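Local coordinates for protein pseudoalteromonas arctica PAMC 21717 (Pseudoalteromonas arctica, PDB 5YL7) that is a cold-active, calcium-binding serine protease of the subtilase family, which probably cleaves peptide bonds with a catalytic triad like that of subtilisin, at residues V195-A200 / M282-V287; S33-A38 / P164-N169. One frame throughout, in Å; residues are numbered along the deposited sequence.

Contact 1: V195-A200 / M282-V287; sequences VVVIAA and MAAPHV
Ala-284 sets its single methyl against the backbone of Ala-199, with CB 3.7 Å from Ala-199 N, and there helix 282-287 comes down on strand 195-199. The axes approach to 7.0 Å and run nearly antiparallel, at 159°. Alanine suits both positions: the two CB atoms lie 4.1 Å apart, and a methyl is short enough to let the helix come this close. Val-197 fills the next place. Its CG1, anti to the backbone N (chi1 -180°), reaches 3.6 Å from Ala-284 O and 3.8 Å from Val-287 CG1. The two valines cross obliquely, and Val-221 of the next strand touches both, continuing the apolar packing.

These four residues make the tight part of the contact, joined by van der Waals contact with no hydrogen bond between the segments. The contact is buried and has no solvent side. On the side of the helix turned from the strand, Met-282 and Pro-285 lie with the polar ring end of His-286. There His-286 ND1 donates to Met-282 O at 2.8 Å, the acceptor lying close to the ring plane, while NE2 is hydrogen-bonded to His-13. The imidazole is thus held at both nitrogens, next to the kink at Pro-285, whose N has no hydrogen to give the preceding turn. A buried helix with the probable nucleophilic serine in its first turn, packed on a parallel sheet, is characteristic of the subtilisin fold.

Contact 2: S33-A38 / P164-N169; sequences SGVVVA and PADVIN
Two neighbouring parallel strands of the central subtilisin-like sheet come together here, and the contact takes in the loops that lead into them. Val-37 pairs with Val-167 and Ala-38 with Ile-168. Ala-38 N donates to Val-167 O (2.8 Å), and Asn-169 N to Ala-38 O (2.9 Å) in a nearly straight bond of 174°. Val-37 and Val-167 lie side by side and point the same way, CG2 of Val-37 being 4.0 Å from CB of Val-167; Val-108 of helix 100-109 meets Val-37 on that face. The other face carries Ala-38, whose CB is 3.7 Å from Ala-165 CB. Small residues suit this place, because Ala-150 of helix 140-150 packs on Ala-38 as well.

At the strand entrance Val-36 O is gripped twice, by Asp-166 N and, less closely, by Val-167 N at 3.2 Å. Two residues thus face one, a bulge-like irregularity where the parallel pairing begins. Asp-166 then bends back: with CG beside its own backbone N (chi1 -55°), OD2 takes the N-H of Val-36 at 2.9 Å through its anti lone pair, and a water links the same oxygen to Gly-34 O. An alanine here would probably leave Val-36 N without its acceptor and the water with one mate fewer, and the 33-35 loop less firmly held. CG1 of Val-35 passes beside the carboxylate, 3.6 Å from OD2. Gly-34 has a positive phi of 87°, at which a side chain would jam against the carbonyl O of Ser-33.

How the contacts relate
Contact 1 lies deep in the core, its centre about 5 Å from that of the chain, whereas contact 2, at about 12 Å, runs from buried strands out to a more exposed end at Gly-34 and Pro-164. The two share one sheet: strand 195-199 is the next neighbour of strand 167-170, and Ile-168 joins them by probable backbone hydrogen bonds to Val-195 and Val-197. Asn-169 also packs on Ala-284, so the helix of contact 1 lies against the strand of contact 2. Chemistry follows place. Contact 1 packs small apolar side chains against each other and backbone, with no hydrogen bond between its segments; contact 2 pairs strands through backbone hydrogen bonds, helped at its outer end by a carboxylate and a water.

Contact 1: V195-A200 / M282-V287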
# COMPACT_ATOMS: atom_id res chain seq x y z
N VAL A 195 5.74 -11.52 -2.67
CA VAL A 195 4.64 -11.53 -1.70
C VAL A 195 3.64 -10.44 -2.03
O VAL A 195 4.03 -9.34 -2.46
CB VAL A 195 5.19 -11.46 -0.26
CG1 VAL A 195 5.81 -10.12 0.06
CG2 VAL A 195 4.13 -11.80 0.79
N VAL A 196 2.37 -10.74 -1.81
CA VAL A 196 1.27 -9.86 -2.23
C VAL A 196 0.52 -9.38 -0.99
O VAL A 196 -0.07 -10.24 -0.31
CB VAL A 196 0.37 -10.56 -3.23
CG1 VAL A 196 -0.71 -9.59 -3.69
CG2 VAL A 196 1.15 -11.02 -4.44
N VAL A 197 0.51 -8.09 -0.74
CA VAL A 197 -0.13 -7.49 0.42
C VAL A 197 -1.27 -6.64 -0.03
O VAL A 197 -1.11 -5.81 -0.92
CB VAL A 197 0.94 -6.63 1.19
CG1 VAL A 197 0.29 -6.00 2.43
CG2 VAL A 197 2.12 -7.51 1.63
N ILE A 198 -2.46 -6.83 0.61
CA ILE A 198 -3.70 -6.27 0.12
C ILE A 198 -4.51 -5.66 1.25
O ILE A 198 -4.56 -6.18 2.38
CB ILE A 198 -4.55 -7.34 -0.60
CG1 ILE A 198 -3.69 -7.98 -1.71
CG2 ILE A 198 -5.83 -6.70 -1.15
CD1 ILE A 198 -4.38 -9.04 -2.53
N ALA A 199 -5.10 -4.49 0.96
CA ALA A 199 -6.09 -3.87 1.85
C ALA A 199 -7.38 -4.64 1.88
O ALA A 199 -7.98 -4.92 0.84
CB ALA A 199 -6.36 -2.49 1.42
N ALA A 200 -7.91 -4.91 3.09
CA ALA A 200 -9.17 -5.76 3.18
C ALA A 200 -10.36 -5.04 2.83
O ALA A 200 -11.45 -5.74 2.61
CB ALA A 200 -9.29 -6.29 4.58
N MET A 282 -4.24 2.48 3.86
CA MET A 282 -3.14 3.06 4.61
C MET A 282 -2.51 2.02 5.48
O MET A 282 -1.30 2.07 5.76
CB MET A 282 -3.59 4.25 5.44
CG MET A 282 -3.79 5.61 4.72
SD MET A 282 -5.09 5.65 3.49
CE MET A 282 -4.12 5.56 2.00
N ALA A 283 -3.29 1.03 5.92
CA ALA A 283 -2.74 -0.09 6.72
C ALA A 283 -1.88 -1.00 5.87
O ALA A 283 -0.78 -1.41 6.28
CB ALA A 283 -3.93 -0.85 7.33
N ALA A 284 -2.33 -1.36 4.68
CA ALA A 284 -1.57 -2.25 3.78
C ALA A 284 -0.13 -1.83 3.54
O ALA A 284 0.74 -2.70 3.70
CB ALA A 284 -2.35 -2.50 2.48
N PRO A 285 0.15 -0.59 3.24
CA PRO A 285 1.61 -0.23 2.93
C PRO A 285 2.44 -0.29 4.17
O PRO A 285 3.67 -0.45 4.03
CB PRO A 285 1.51 1.14 2.30
CG PRO A 285 0.16 1.66 2.79
CD PRO A 285 -0.72 0.50 2.73
N HIS A 286 1.89 -0.17 5.37
CA HIS A 286 2.69 -0.48 6.57
C HIS A 286 3.16 -1.89 6.51
O HIS A 286 4.35 -2.22 6.81
CB HIS A 286 1.91 -0.20 7.84
CG HIS A 286 1.71 1.25 8.21
ND1 HIS A 286 0.67 2.03 7.78
CD2 HIS A 286 2.48 2.08 9.01
CE1 HIS A 286 0.83 3.24 8.32
NE2 HIS A 286 1.89 3.30 9.08
N VAL A 287 2.26 -2.82 6.19
CA VAL A 287 2.60 -4.23 6.12
C VAL A 287 3.54 -4.54 4.93
O VAL A 287 4.49 -5.32 5.11
CB VAL A 287 1.33 -5.08 6.08
CG1 VAL A 287 1.63 -6.57 5.98
CG2 VAL A 287 0.48 -4.76 7.25

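Contact 2: S33-A38 / P164-N169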
# COMPACT_ATOMS: atom_id res chain seq x y z
N SER A 33 16.86 -1.87 2.53
CA SER A 33 17.95 -1.73 1.48
C SER A 33 17.99 -2.92 0.55
O SER A 33 17.97 -4.06 0.98
CB SER A 33 19.29 -1.74 2.18
OG SER A 33 19.41 -0.69 3.06
N GLY A 34 17.97 -2.64 -0.78
CA GLY A 34 18.07 -3.66 -1.77
C GLY A 34 16.73 -4.29 -2.17
O GLY A 34 16.73 -5.17 -3.04
N VAL A 35 15.66 -3.88 -1.55
CA VAL A 35 14.34 -4.49 -1.80
C VAL A 35 13.50 -3.55 -2.64
O VAL A 35 13.62 -2.33 -2.57
CB VAL A 35 13.68 -4.78 -0.42
CG1 VAL A 35 12.35 -5.43 -0.63
CG2 VAL A 35 14.58 -5.63 0.43
N VAL A 36 12.65 -4.17 -3.49
CA VAL A 36 11.77 -3.45 -4.39
C VAL A 36 10.31 -3.76 -4.04
O VAL A 36 9.93 -4.94 -3.94
CB VAL A 36 12.06 -3.80 -5.86
CG1 VAL A 36 11.08 -3.15 -6.80
CG2 VAL A 36 13.47 -3.38 -6.22
N VAL A 37 9.54 -2.69 -3.87
CA VAL A 37 8.10 -2.78 -3.62
C VAL A 37 7.36 -2.19 -4.75
O VAL A 37 7.54 -1.01 -5.07
CB VAL A 37 7.70 -2.11 -2.26
CG1 VAL A 37 6.20 -2.27 -2.01
CG2 VAL A 37 8.53 -2.63 -1.09
N ALA A 38 6.47 -2.95 -5.40
CA ALA A 38 5.58 -2.41 -6.44
C ALA A 38 4.30 -1.92 -5.78
O ALA A 38 3.67 -2.67 -5.03
CB ALA A 38 5.36 -3.44 -7.52
N PRO A 164 12.01 -6.20 -11.11
CA PRO A 164 11.00 -7.07 -10.53
C PRO A 164 10.92 -6.85 -9.03
O PRO A 164 11.89 -6.66 -8.33
CB PRO A 164 11.41 -8.50 -10.86
CG PRO A 164 12.86 -8.32 -11.26
CD PRO A 164 13.09 -6.95 -11.77
N ALA A 165 9.67 -6.90 -8.52
CA ALA A 165 9.37 -6.60 -7.12
C ALA A 165 9.49 -7.77 -6.20
O ALA A 165 9.08 -8.88 -6.56
CB ALA A 165 8.03 -5.93 -6.98
N ASP A 166 9.97 -7.55 -5.02
CA ASP A 166 9.89 -8.49 -3.92
C ASP A 166 8.54 -8.52 -3.21
O ASP A 166 8.11 -9.52 -2.68
CB ASP A 166 10.99 -8.13 -2.89
CG ASP A 166 12.35 -8.07 -3.49
OD1 ASP A 166 12.84 -9.16 -3.81
OD2 ASP A 166 12.94 -7.04 -3.77
N VAL A 167 7.89 -7.36 -3.27
CA VAL A 167 6.62 -7.15 -2.52
C VAL A 167 5.68 -6.39 -3.48
O VAL A 167 6.15 -5.44 -4.13
CB VAL A 167 6.85 -6.31 -1.27
CG1 VAL A 167 5.55 -6.07 -0.51
CG2 VAL A 167 7.91 -6.88 -0.40
N ILE A 168 4.42 -6.78 -3.52
CA ILE A 168 3.35 -5.99 -4.18
C ILE A 168 2.47 -5.47 -3.10
O ILE A 168 2.03 -6.21 -2.19
CB ILE A 168 2.57 -6.84 -5.16
CG1 ILE A 168 3.39 -7.03 -6.48
CG2 ILE A 168 1.20 -6.33 -5.45
CD1 ILE A 168 2.88 -8.15 -7.33
N ASN A 169 2.11 -4.19 -3.19
CA ASN A 169 1.04 -3.57 -2.38
C ASN A 169 -0.14 -3.23 -3.24
O ASN A 169 0.00 -2.53 -4.26
CB ASN A 169 1.58 -2.30 -1.68
CG ASN A 169 0.58 -1.73 -0.73
OD1 ASN A 169 0.55 -2.10 0.45
ND2 ASN A 169 -0.33 -0.85 -1.24
O HOH W 1 15.37 -6.78 -4.99